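Local coordinates for YcaO (Methanopyrus kandleri, PDB 6CIB), which binds ADP and magnesium, and is a YcaO-family enzyme that probably carries out the ATP-dependent thioamidation of peptide backbones, at residues I308-G311 and K315-E318; G161-V166 and E214-V219; E322-A325 and K331-E334; V204-L209 and R247-V252; N130-P135 and V335-E340. All coordinates share one frame; numbering follows the deposited sequence.

Interaction 1 of 5, residues I308-G311 and K315-E318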
# COMPACT_ATOMS: atom_id res chain seq x y z
N ILE A 308 -5.33 -4.01 18.66
CA ILE A 308 -5.92 -2.71 18.35
C ILE A 308 -7.34 -2.94 17.81
O ILE A 308 -7.53 -3.40 16.68
CB ILE A 308 -5.03 -1.92 17.35
CG1 ILE A 308 -3.63 -1.70 17.93
CG2 ILE A 308 -5.67 -0.58 16.99
CD1 ILE A 308 -2.52 -1.49 16.90
N THR A 309 -8.32 -2.66 18.66
CA THR A 309 -9.73 -2.77 18.28
C THR A 309 -10.19 -1.40 17.82
O THR A 309 -9.72 -0.36 18.31
CB THR A 309 -10.64 -3.28 19.42
OG1 THR A 309 -10.51 -2.44 20.57
CG2 THR A 309 -10.30 -4.72 19.80
N THR A 310 -11.12 -1.41 16.88
CA THR A 310 -11.37 -0.23 16.08
C THR A 310 -12.65 0.50 16.47
O THR A 310 -13.76 0.07 16.13
CB THR A 310 -11.33 -0.59 14.58
OG1 THR A 310 -12.19 -1.71 14.33
CG2 THR A 310 -9.90 -0.97 14.19
N GLY A 311 -12.47 1.59 17.21
CA GLY A 311 -13.57 2.46 17.60
C GLY A 311 -13.66 3.65 16.66
O GLY A 311 -14.38 3.61 15.65
N LYS A 315 -8.61 7.76 17.22
CA LYS A 315 -7.98 6.82 18.16
C LYS A 315 -7.16 5.77 17.39
O LYS A 315 -6.02 5.46 17.78
CB LYS A 315 -9.08 6.14 19.00
CG LYS A 315 -8.64 5.00 19.91
CD LYS A 315 -8.52 5.44 21.35
CE LYS A 315 -9.03 4.36 22.30
NZ LYS A 315 -9.18 4.87 23.69
N LEU A 316 -7.74 5.25 16.32
CA LEU A 316 -7.06 4.24 15.49
C LEU A 316 -5.76 4.80 14.91
O LEU A 316 -4.72 4.14 14.99
CB LEU A 316 -7.98 3.69 14.39
CG LEU A 316 -7.42 2.64 13.43
CD1 LEU A 316 -6.94 1.40 14.18
CD2 LEU A 316 -8.48 2.26 12.42
N THR A 317 -5.84 6.02 14.37
CA THR A 317 -4.68 6.76 13.85
C THR A 317 -3.59 6.91 14.92
O THR A 317 -2.44 6.57 14.68
CB THR A 317 -5.09 8.15 13.31
OG1 THR A 317 -6.13 8.02 12.34
CG2 THR A 317 -3.90 8.88 12.67
N GLU A 318 -3.97 7.43 16.08
CA GLU A 318 -3.07 7.63 17.21
C GLU A 318 -2.39 6.31 17.62
O GLU A 318 -1.17 6.26 17.73
CB GLU A 318 -3.85 8.24 18.38
CG GLU A 318 -3.01 8.71 19.56
CD GLU A 318 -3.85 9.05 20.78
OE1 GLU A 318 -4.73 9.94 20.69
OE2 GLU A 318 -3.64 8.41 21.84
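Leu316, on the helix that begins soon after the loop, is met by two methyl groups from that loop, one each from Ile308 and Thr310. The tight part of the contact is this small apolar cluster. Leu316 CD1 lies 3.7 Å from Ile308 CG2, and the two side chains cross at about a right angle. With chi1 at -59°, CG2 of the isoleucine stands anti to the backbone N and CG1 beside it, which turns the branch methyl to the leucine. Thr310 lies alongside the leucine and points the same way. Its CG2 is 3.8 Å from Leu316 CD1 and 3.9 Å from Leu316 CD2, bridging both ends of the fork. Threonine suits this border position because its methyl can face the apolar side: with chi1 at 52°, OG1 sits between the backbone N and the carbonyl carbon, while CG2 is left to meet the leucine. CD1 of the leucine is thus shared by both neighbours. Ile308, largely hidden, also packs its CD1 on Arg323, and its side chain touches Leu320.

The other side is loose and wet. Thr309 turns its side chain away from the helix, Gly311 is exposed, and Lys315 starts toward the loop but leads its amino end off into solvent. No hydrogen bond joins the two segments, and their summed buried surface is 152 Å². Leu316 also touches Ile159 of helix 154-177, and its side chain is about 12 Å from the bound ADP. The arrangement is that of a loop folded back over the first turn of the helix it leads into, in the neighbourhood of the nucleotide site of a YcaO domain.

Interaction 2 of 5, residues G161-V166 and E214-V219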
# COMPACT_ATOMS: atom_id res chain seq x y z
N GLY A 161 -1.93 4.91 4.42
CA GLY A 161 -0.51 5.13 4.09
C GLY A 161 0.47 4.45 5.04
O GLY A 161 1.47 3.89 4.59
N LEU A 162 0.16 4.50 6.33
CA LEU A 162 1.01 3.91 7.38
C LEU A 162 0.99 2.38 7.33
O LEU A 162 2.04 1.75 7.40
CB LEU A 162 0.58 4.40 8.75
CG LEU A 162 1.50 4.17 9.95
CD1 LEU A 162 2.86 4.82 9.74
CD2 LEU A 162 0.83 4.72 11.21
N LEU A 163 -0.21 1.81 7.21
CA LEU A 163 -0.37 0.37 7.01
C LEU A 163 0.39 -0.14 5.79
O LEU A 163 1.04 -1.18 5.86
CB LEU A 163 -1.85 -0.04 6.99
CG LEU A 163 -2.59 0.04 8.35
CD1 LEU A 163 -4.07 -0.29 8.19
CD2 LEU A 163 -1.97 -0.86 9.42
N GLU A 164 0.33 0.61 4.68
CA GLU A 164 1.10 0.29 3.48
C GLU A 164 2.62 0.24 3.75
O GLU A 164 3.30 -0.68 3.29
CB GLU A 164 0.78 1.27 2.36
CG GLU A 164 1.47 0.98 1.04
CD GLU A 164 0.91 1.85 -0.07
OE1 GLU A 164 1.52 2.90 -0.35
OE2 GLU A 164 -0.15 1.49 -0.61
N VAL A 165 3.12 1.22 4.48
CA VAL A 165 4.55 1.28 4.86
C VAL A 165 4.95 0.05 5.71
O VAL A 165 6.01 -0.55 5.47
CB VAL A 165 4.94 2.62 5.55
CG1 VAL A 165 6.38 2.57 6.07
CG2 VAL A 165 4.79 3.80 4.59
N VAL A 166 4.10 -0.34 6.66
CA VAL A 166 4.33 -1.54 7.49
C VAL A 166 4.33 -2.79 6.61
O VAL A 166 5.20 -3.65 6.74
CB VAL A 166 3.31 -1.65 8.64
CG1 VAL A 166 3.48 -2.95 9.43
CG2 VAL A 166 3.43 -0.46 9.57
N GLU A 214 3.90 -4.03 16.47
CA GLU A 214 2.97 -4.77 17.30
C GLU A 214 1.53 -4.27 17.15
O GLU A 214 1.29 -3.06 17.09
CB GLU A 214 3.38 -4.77 18.77
CG GLU A 214 2.90 -6.04 19.46
CD GLU A 214 3.09 -6.00 20.95
OE1 GLU A 214 4.25 -5.89 21.38
OE2 GLU A 214 2.07 -6.08 21.67
N GLY A 215 0.61 -5.22 17.08
CA GLY A 215 -0.80 -4.93 16.82
C GLY A 215 -1.17 -4.89 15.35
O GLY A 215 -2.35 -4.82 15.03
N VAL A 216 -0.17 -4.91 14.46
CA VAL A 216 -0.40 -4.87 13.01
C VAL A 216 0.02 -6.21 12.39
O VAL A 216 1.16 -6.66 12.58
CB VAL A 216 0.34 -3.71 12.30
CG1 VAL A 216 0.03 -3.69 10.80
CG2 VAL A 216 -0.03 -2.37 12.92
N TYR A 217 -0.90 -6.83 11.66
CA TYR A 217 -0.64 -8.10 10.96
C TYR A 217 -0.42 -7.86 9.49
O TYR A 217 -1.10 -7.03 8.89
CB TYR A 217 -1.80 -9.08 11.19
CG TYR A 217 -1.97 -9.43 12.65
CD1 TYR A 217 -1.15 -10.40 13.25
CD2 TYR A 217 -2.93 -8.79 13.43
CE1 TYR A 217 -1.29 -10.72 14.59
CE2 TYR A 217 -3.08 -9.10 14.78
CZ TYR A 217 -2.26 -10.06 15.35
OH TYR A 217 -2.40 -10.38 16.68
N VAL A 218 0.55 -8.57 8.90
CA VAL A 218 0.80 -8.49 7.46
C VAL A 218 0.63 -9.88 6.84
O VAL A 218 1.22 -10.85 7.32
CB VAL A 218 2.19 -7.88 7.13
CG1 VAL A 218 2.38 -7.73 5.62
CG2 VAL A 218 2.37 -6.52 7.80
N VAL A 219 -0.21 -9.95 5.80
CA VAL A 219 -0.53 -11.19 5.10
C VAL A 219 -0.07 -11.10 3.65
O VAL A 219 -0.25 -10.07 3.00
CB VAL A 219 -2.04 -11.54 5.19
CG1 VAL A 219 -2.43 -12.74 4.32
CG2 VAL A 219 -2.44 -11.82 6.63
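Val166 and Val216 reach toward each other tip to tip, CG1 to CG1 at 3.8 Å, and with their neighbours form a contact that is entirely apolar. Leu163, one turn earlier on the helix, sets CD2 3.7 Å from the same Val216 CG1, which therefore sits between two helix side chains. On Val216 this methyl stands opposite the backbone N (chi1 -178°), the rotation that carries it to the helix. Val218 adds a looser touch, its CG2 lying 4.1 Å from Val166 CG1. Beta-branched valines suit an extended chain facing a helix, since they are short and stiff and spread two methyls over the surface. The leucine does not set off straight at Val216 and needs its greater length to swing CD2 round to it.

The polar groups are settled away from this interface. Glu164 OE1 takes a hydrogen bond from Gly147 N, and Tyr217, pointing away from the helix, bonds through OH to Asp305 O.

The result is a helix laid on a beta-sheet, as in layered alpha/beta folds: helix 154-177 packs on strand 217-224 and also carries Glu164, which has been seen to bind magnesium in a structure of this protein, though no metal is bound to it in this chain.

Interaction 3 of 5, residues E322-A325 and K331-E334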
# COMPACT_ATOMS: atom_id res chain seq x y z
N GLU A 322 1.60 5.35 17.29
CA GLU A 322 2.33 4.98 18.50
C GLU A 322 3.11 3.67 18.32
O GLU A 322 4.31 3.62 18.62
CB GLU A 322 1.36 4.88 19.69
CG GLU A 322 0.91 6.23 20.24
CD GLU A 322 -0.11 6.12 21.36
OE1 GLU A 322 -0.75 5.06 21.51
OE2 GLU A 322 -0.28 7.12 22.11
N ARG A 323 2.44 2.65 17.77
CA ARG A 323 3.05 1.33 17.55
C ARG A 323 4.20 1.35 16.55
O ARG A 323 5.21 0.70 16.76
CB ARG A 323 1.99 0.29 17.14
CG ARG A 323 0.89 0.05 18.17
CD ARG A 323 1.33 -0.79 19.36
NE ARG A 323 0.24 -0.98 20.32
CZ ARG A 323 0.20 -1.92 21.26
NH1 ARG A 323 1.19 -2.81 21.40
NH2 ARG A 323 -0.85 -1.99 22.07
N VAL A 324 4.04 2.13 15.48
CA VAL A 324 5.12 2.33 14.51
C VAL A 324 6.29 3.13 15.12
O VAL A 324 7.45 2.79 14.89
CB VAL A 324 4.64 2.96 13.18
CG1 VAL A 324 5.79 3.06 12.19
CG2 VAL A 324 3.53 2.11 12.56
N ALA A 325 5.97 4.18 15.88
CA ALA A 325 7.01 4.95 16.59
C ALA A 325 7.82 4.09 17.58
O ALA A 325 9.00 4.36 17.80
CB ALA A 325 6.42 6.16 17.29
N LYS A 331 11.49 7.79 12.43
CA LYS A 331 10.42 8.79 12.59
C LYS A 331 9.22 8.50 11.70
O LYS A 331 9.38 8.01 10.58
CB LYS A 331 10.94 10.20 12.27
CG LYS A 331 12.04 10.69 13.19
CD LYS A 331 12.62 11.99 12.66
CE LYS A 331 13.74 12.49 13.56
NZ LYS A 331 14.04 13.91 13.24
N VAL A 332 8.02 8.82 12.20
CA VAL A 332 6.77 8.71 11.44
C VAL A 332 6.40 10.11 10.97
O VAL A 332 6.01 10.96 11.78
CB VAL A 332 5.62 8.09 12.28
CG1 VAL A 332 4.31 8.03 11.48
CG2 VAL A 332 6.00 6.71 12.78
N ILE A 333 6.55 10.35 9.66
CA ILE A 333 6.31 11.68 9.08
C ILE A 333 5.10 11.65 8.13
O ILE A 333 4.95 10.73 7.32
CB ILE A 333 7.56 12.22 8.35
CG1 ILE A 333 8.77 12.29 9.33
CG2 ILE A 333 7.29 13.58 7.72
CD1 ILE A 333 10.12 12.48 8.67
N GLU A 334 4.24 12.66 8.26
CA GLU A 334 3.11 12.90 7.36
C GLU A 334 3.33 14.20 6.56
O GLU A 334 3.66 15.25 7.15
CB GLU A 334 1.81 12.98 8.15
CG GLU A 334 0.60 13.45 7.35
CD GLU A 334 -0.58 13.90 8.21
OE1 GLU A 334 -0.51 13.82 9.45
OE2 GLU A 334 -1.59 14.35 7.63
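Val332 opens the strand, and its side chain points at Val324 and Ala325 in the last turn of the helix. From CB the chain divides into two methyls. With chi1 at 178°, CG1 is turned opposite the backbone N and meets Leu162 of helix 154-177. CG2, opposite the carbonyl carbon, goes to the other helix: it lies 3.7 Å from Val324 CG1 and 4.0 Å from Val324 CB, the two valines crossing at about a right angle. The same CG2 also comes 4.0 Å from Ala325 N, so it rests partly on the helix backbone. Alanine suits this spot because its short side chain keeps clear of the incoming methyl, and valine suits the strand because its fork can serve two helices at once.

No hydrogen bond crosses between the segments, and the summed buried surface is a modest 87 Å². A short loop separates the segments, turning the chain from helix 313-325 straight into strand 332-336. That strand runs antiparallel between strands 113-118 and 346-351, while helices 313-325 and 154-177 lie together over the face from which Val332 projects, with Val324 also touching Leu162, Val166 and Val351.

Interaction 4 of 5, residues V204-L209 and R247-V252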
# COMPACT_ATOMS: atom_id res chain seq x y z
N VAL A 204 -3.72 -20.77 -4.73
CA VAL A 204 -3.61 -19.50 -4.00
C VAL A 204 -3.19 -19.83 -2.58
O VAL A 204 -3.92 -20.49 -1.84
CB VAL A 204 -4.91 -18.66 -4.04
CG1 VAL A 204 -4.77 -17.42 -3.14
CG2 VAL A 204 -5.25 -18.22 -5.46
N GLU A 205 -2.01 -19.35 -2.21
CA GLU A 205 -1.39 -19.67 -0.92
C GLU A 205 -1.33 -18.43 -0.02
O GLU A 205 -0.96 -17.35 -0.48
CB GLU A 205 0.03 -20.18 -1.15
CG GLU A 205 0.14 -21.50 -1.91
CD GLU A 205 -0.04 -22.70 -1.01
OE1 GLU A 205 0.66 -22.80 0.02
OE2 GLU A 205 -0.90 -23.55 -1.34
N LEU A 206 -1.71 -18.60 1.25
CA LEU A 206 -1.67 -17.51 2.22
C LEU A 206 -0.51 -17.66 3.20
O LEU A 206 -0.19 -18.77 3.62
CB LEU A 206 -3.00 -17.37 2.98
CG LEU A 206 -4.24 -16.95 2.18
CD1 LEU A 206 -5.49 -17.09 3.03
CD2 LEU A 206 -4.12 -15.54 1.62
N ARG A 207 0.11 -16.53 3.55
CA ARG A 207 1.23 -16.48 4.49
C ARG A 207 1.04 -15.36 5.51
O ARG A 207 0.57 -14.27 5.15
CB ARG A 207 2.55 -16.23 3.76
CG ARG A 207 2.93 -17.22 2.67
CD ARG A 207 3.14 -18.64 3.20
NE ARG A 207 3.41 -19.56 2.08
CZ ARG A 207 2.56 -20.47 1.63
NH1 ARG A 207 1.37 -20.64 2.21
NH2 ARG A 207 2.91 -21.24 0.61
N LEU A 208 1.38 -15.63 6.76
CA LEU A 208 1.52 -14.57 7.76
C LEU A 208 2.98 -14.11 7.80
O LEU A 208 3.86 -14.85 8.24
CB LEU A 208 1.02 -15.01 9.14
CG LEU A 208 0.91 -13.90 10.20
CD1 LEU A 208 -0.27 -12.96 9.95
CD2 LEU A 208 0.82 -14.49 11.60
N LEU A 209 3.22 -12.89 7.33
CA LEU A 209 4.57 -12.31 7.32
C LEU A 209 4.97 -11.88 8.72
O LEU A 209 4.09 -11.53 9.52
CB LEU A 209 4.63 -11.11 6.36
CG LEU A 209 4.91 -11.39 4.88
CD1 LEU A 209 3.70 -11.95 4.18
CD2 LEU A 209 5.33 -10.12 4.17
N ARG A 247 -7.32 -7.96 1.96
CA ARG A 247 -6.48 -7.07 1.15
C ARG A 247 -5.52 -7.81 0.24
O ARG A 247 -5.41 -7.48 -0.93
CB ARG A 247 -5.72 -6.10 2.04
CG ARG A 247 -6.57 -4.98 2.58
CD ARG A 247 -5.82 -4.21 3.65
NE ARG A 247 -6.48 -2.92 3.83
CZ ARG A 247 -5.89 -1.79 4.22
NH1 ARG A 247 -4.58 -1.74 4.50
NH2 ARG A 247 -6.63 -0.69 4.31
N ALA A 248 -4.86 -8.84 0.77
CA ALA A 248 -3.92 -9.67 -0.02
C ALA A 248 -4.61 -10.39 -1.18
O ALA A 248 -4.10 -10.39 -2.31
CB ALA A 248 -3.20 -10.67 0.89
N LEU A 249 -5.77 -10.99 -0.90
CA LEU A 249 -6.57 -11.68 -1.92
C LEU A 249 -7.09 -10.73 -3.00
O LEU A 249 -7.07 -11.06 -4.19
CB LEU A 249 -7.73 -12.45 -1.27
CG LEU A 249 -7.34 -13.70 -0.47
CD1 LEU A 249 -8.50 -14.20 0.39
CD2 LEU A 249 -6.82 -14.82 -1.35
N LEU A 250 -7.54 -9.54 -2.59
CA LEU A 250 -7.98 -8.50 -3.52
C LEU A 250 -6.84 -8.00 -4.43
O LEU A 250 -7.06 -7.72 -5.61
CB LEU A 250 -8.62 -7.32 -2.78
CG LEU A 250 -9.96 -7.56 -2.07
CD1 LEU A 250 -10.37 -6.32 -1.30
CD2 LEU A 250 -11.08 -7.96 -3.02
N GLU A 251 -5.63 -7.92 -3.88
CA GLU A 251 -4.45 -7.56 -4.66
C GLU A 251 -4.09 -8.61 -5.70
O GLU A 251 -3.72 -8.27 -6.82
CB GLU A 251 -3.26 -7.23 -3.75
CG GLU A 251 -2.95 -5.73 -3.69
CD GLU A 251 -1.75 -5.39 -2.82
OE1 GLU A 251 -0.75 -6.15 -2.83
OE2 GLU A 251 -1.80 -4.35 -2.12
N VAL A 252 -4.24 -9.89 -5.34
CA VAL A 252 -4.10 -11.00 -6.30
C VAL A 252 -5.08 -10.84 -7.47
O VAL A 252 -4.67 -10.88 -8.63
CB VAL A 252 -4.24 -12.37 -5.60
CG1 VAL A 252 -4.41 -13.49 -6.62
CG2 VAL A 252 -3.04 -12.64 -4.72
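Leu249 packs against Val204 and Leu206 where helix 241-260 lies across the three-stranded antiparallel sheet formed by strands 203-209, 217-224 and 233-238, a two-layer alpha/beta arrangement. The apolar contacts all pass through one methyl. Leu249 CD2 is 3.8 Å from Val204 CG1 and 4.1 Å from Leu206 CD2, so it sits across two residues on the same face of the strand. Leu206 meets it at about a right angle; its chi1 of -66° sets CG opposite the carbonyl carbon, and the end of the side chain thereby comes nearer the helix than its root. Leucines suit both places, having the reach to close the gap between helix and strand, while Leu193 and Leu197 of helix 188-198 also pack on Leu249.

The polar contacts belong to the opposite face of the strand. Arg207 grips Glu205 with both terminal nitrogens on a single atom: NH2 is 2.8 Å from Glu205 OE1 in a salt bridge, on the anti lone pair, and NH1 is 3.2 Å from it. The oxygen lies in the plane of the guanidinium, at its edge. Glu205 OE2 has a second partner in Arg203, and Arg207 NE bonds to Trp292 O, which together should fix the two charged groups. Arg207 NH1 also bonds to Leu206 O at 2.8 Å, coming from above the carbonyl plane, 54° out of it.

Interaction 5 of 5, residues N130-P135 and V335-E340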
# COMPACT_ATOMS: atom_id res chain seq x y z
N ASN A 130 11.91 14.43 -3.44
CA ASN A 130 12.01 13.07 -4.02
C ASN A 130 11.39 12.00 -3.11
O ASN A 130 11.11 10.88 -3.55
CB ASN A 130 13.48 12.71 -4.32
CG ASN A 130 13.63 11.51 -5.26
OD1 ASN A 130 13.19 11.53 -6.41
ND2 ASN A 130 14.27 10.46 -4.76
N GLU A 131 11.21 12.35 -1.84
CA GLU A 131 10.57 11.48 -0.86
C GLU A 131 9.09 11.82 -0.67
O GLU A 131 8.42 11.24 0.19
CB GLU A 131 11.31 11.54 0.48
CG GLU A 131 12.69 10.90 0.48
CD GLU A 131 12.68 9.45 0.04
OE1 GLU A 131 11.79 8.68 0.48
OE2 GLU A 131 13.57 9.07 -0.74
N VAL A 132 8.58 12.76 -1.47
CA VAL A 132 7.19 13.17 -1.37
C VAL A 132 6.48 12.93 -2.71
O VAL A 132 5.44 12.26 -2.77
CB VAL A 132 7.06 14.65 -0.92
CG1 VAL A 132 5.61 15.10 -0.93
CG2 VAL A 132 7.64 14.85 0.47
N PHE A 133 7.06 13.48 -3.77
CA PHE A 133 6.42 13.53 -5.08
C PHE A 133 6.72 12.31 -5.93
O PHE A 133 7.65 11.54 -5.64
CB PHE A 133 6.81 14.82 -5.83
CG PHE A 133 6.39 16.09 -5.14
CD1 PHE A 133 5.04 16.36 -4.86
CD2 PHE A 133 7.35 17.04 -4.77
CE1 PHE A 133 4.66 17.54 -4.23
CE2 PHE A 133 6.97 18.22 -4.15
CZ PHE A 133 5.63 18.47 -3.88
N HIS A 134 5.91 12.14 -6.98
CA HIS A 134 6.12 11.14 -8.02
C HIS A 134 5.42 11.61 -9.30
O HIS A 134 4.22 11.89 -9.26
CB HIS A 134 5.59 9.77 -7.60
CG HIS A 134 5.86 8.69 -8.60
ND1 HIS A 134 7.14 8.22 -8.84
CD2 HIS A 134 5.04 8.02 -9.44
CE1 HIS A 134 7.08 7.29 -9.78
NE2 HIS A 134 5.83 7.15 -10.16
N PRO A 135 6.15 11.70 -10.43
CA PRO A 135 7.59 11.39 -10.56
C PRO A 135 8.50 12.57 -10.24
O PRO A 135 8.19 13.71 -10.60
CB PRO A 135 7.73 10.98 -12.04
CG PRO A 135 6.60 11.67 -12.74
CD PRO A 135 5.57 12.11 -11.73
N VAL A 335 3.16 14.12 5.25
CA VAL A 335 3.18 15.30 4.38
C VAL A 335 1.81 15.45 3.71
O VAL A 335 1.33 14.53 3.05
CB VAL A 335 4.30 15.21 3.30
CG1 VAL A 335 4.28 16.42 2.38
CG2 VAL A 335 5.67 15.06 3.95
N ASP A 336 1.20 16.61 3.91
CA ASP A 336 -0.10 16.93 3.32
C ASP A 336 0.03 17.15 1.81
O ASP A 336 0.84 17.97 1.36
CB ASP A 336 -0.65 18.20 3.99
CG ASP A 336 -2.13 18.43 3.72
OD1 ASP A 336 -2.73 17.76 2.85
OD2 ASP A 336 -2.71 19.30 4.39
N LEU A 337 -0.76 16.41 1.02
CA LEU A 337 -0.76 16.55 -0.44
C LEU A 337 -2.12 16.91 -1.04
O LEU A 337 -2.31 16.84 -2.26
CB LEU A 337 -0.18 15.28 -1.11
CG LEU A 337 1.34 15.06 -1.00
CD1 LEU A 337 1.74 13.71 -1.56
CD2 LEU A 337 2.11 16.17 -1.69
N THR A 338 -3.06 17.29 -0.18
CA THR A 338 -4.38 17.77 -0.58
C THR A 338 -4.24 18.87 -1.63
O THR A 338 -3.55 19.85 -1.43
CB THR A 338 -5.16 18.29 0.65
OG1 THR A 338 -5.18 17.27 1.66
CG2 THR A 338 -6.60 18.70 0.29
N LEU A 339 -4.87 18.66 -2.79
CA LEU A 339 -4.93 19.70 -3.82
C LEU A 339 -5.94 20.75 -3.41
O LEU A 339 -6.98 20.42 -2.85
CB LEU A 339 -5.28 19.09 -5.18
CG LEU A 339 -4.18 18.35 -5.94
CD1 LEU A 339 -4.79 17.31 -6.87
CD2 LEU A 339 -3.29 19.31 -6.72
N GLU A 340 -5.62 22.02 -3.65
CA GLU A 340 -6.50 23.14 -3.33
C GLU A 340 -7.86 23.04 -4.05
O GLU A 340 -8.90 23.15 -3.41
CB GLU A 340 -5.82 24.48 -3.63
CG GLU A 340 -4.54 24.74 -2.83
CD GLU A 340 -3.75 25.96 -3.29
OE1 GLU A 340 -3.85 26.35 -4.48
OE2 GLU A 340 -3.02 26.53 -2.46
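Asp336 OD1 is gripped twice by Thr338, although its side chain points away from the other segment. The hydroxyl Thr338 OG1 donates to it at 2.8 Å on the syn lone pair, and the backbone Thr338 N donates at 3.1 Å from the anti side, 33° out of the carboxylate plane, with an N-H...O angle of 161°. The second bond makes an Asx turn, which carries the chain out of the strand. Aspartate suits this exposed place because its short side chain puts one carboxylate oxygen within range of both donors.

Leu337, two residues after Val335, faces the same buried side, and both meet Val132. The methyls of Val132 and Val335 meet end to end, CG1 on CG1 at 3.8 Å and CG2 on CG2 at 4.0 Å, while Leu337 CD2 comes 3.7 Å from Val132 CG1. In the fold, this joins the end of strand 332-336, the central strand of the five-stranded antiparallel sheet, to the loop after its outer strand 124-128. Val114 of the intervening strand 113-118 touches Val132, Phe133 and Val335. Leu337 also lies about 4 Å, side chain to side chain, from Leu148, a residue of the magnesium site.

Val132 CG1 stands anti to its own N (chi1 175°), which sets it among Val335, Leu337 and the Phe133 ring, over the centre of one ring face and 4.1 Å above its plane. Phe133 CE1 reaches Leu337 CD2 at 3.9 Å, the two side chains crossing obliquely. With an alanine in place of Val132, the methyls of Val335 and Leu337 would probably face a gap and the Phe133 ring is likely to be freer to shift.

Interaction 5 spans the rest: its first segment, 130-135, precedes all the others and its second, 335-340, follows them. Between these, interactions 2 and 4 alternate their segments and share the three-stranded sheet, through neighbouring strands 217-224 and 203-209; interactions 1 and 3 then follow in turn, both on helix 313-325. Interaction 3 also uses strand 332-336, which continues into interaction 5. Interaction 2 is the hub, with centres 12 to 14 Å from those of interactions 1, 3 and 4, and it touches all three. Interactions 4 and 5 lie 29 Å apart, on opposite sides of the chain's centre. Helix 154-177 packs against both sheets of the nucleotide-binding YcaO domain, with helix 313-325 beside it.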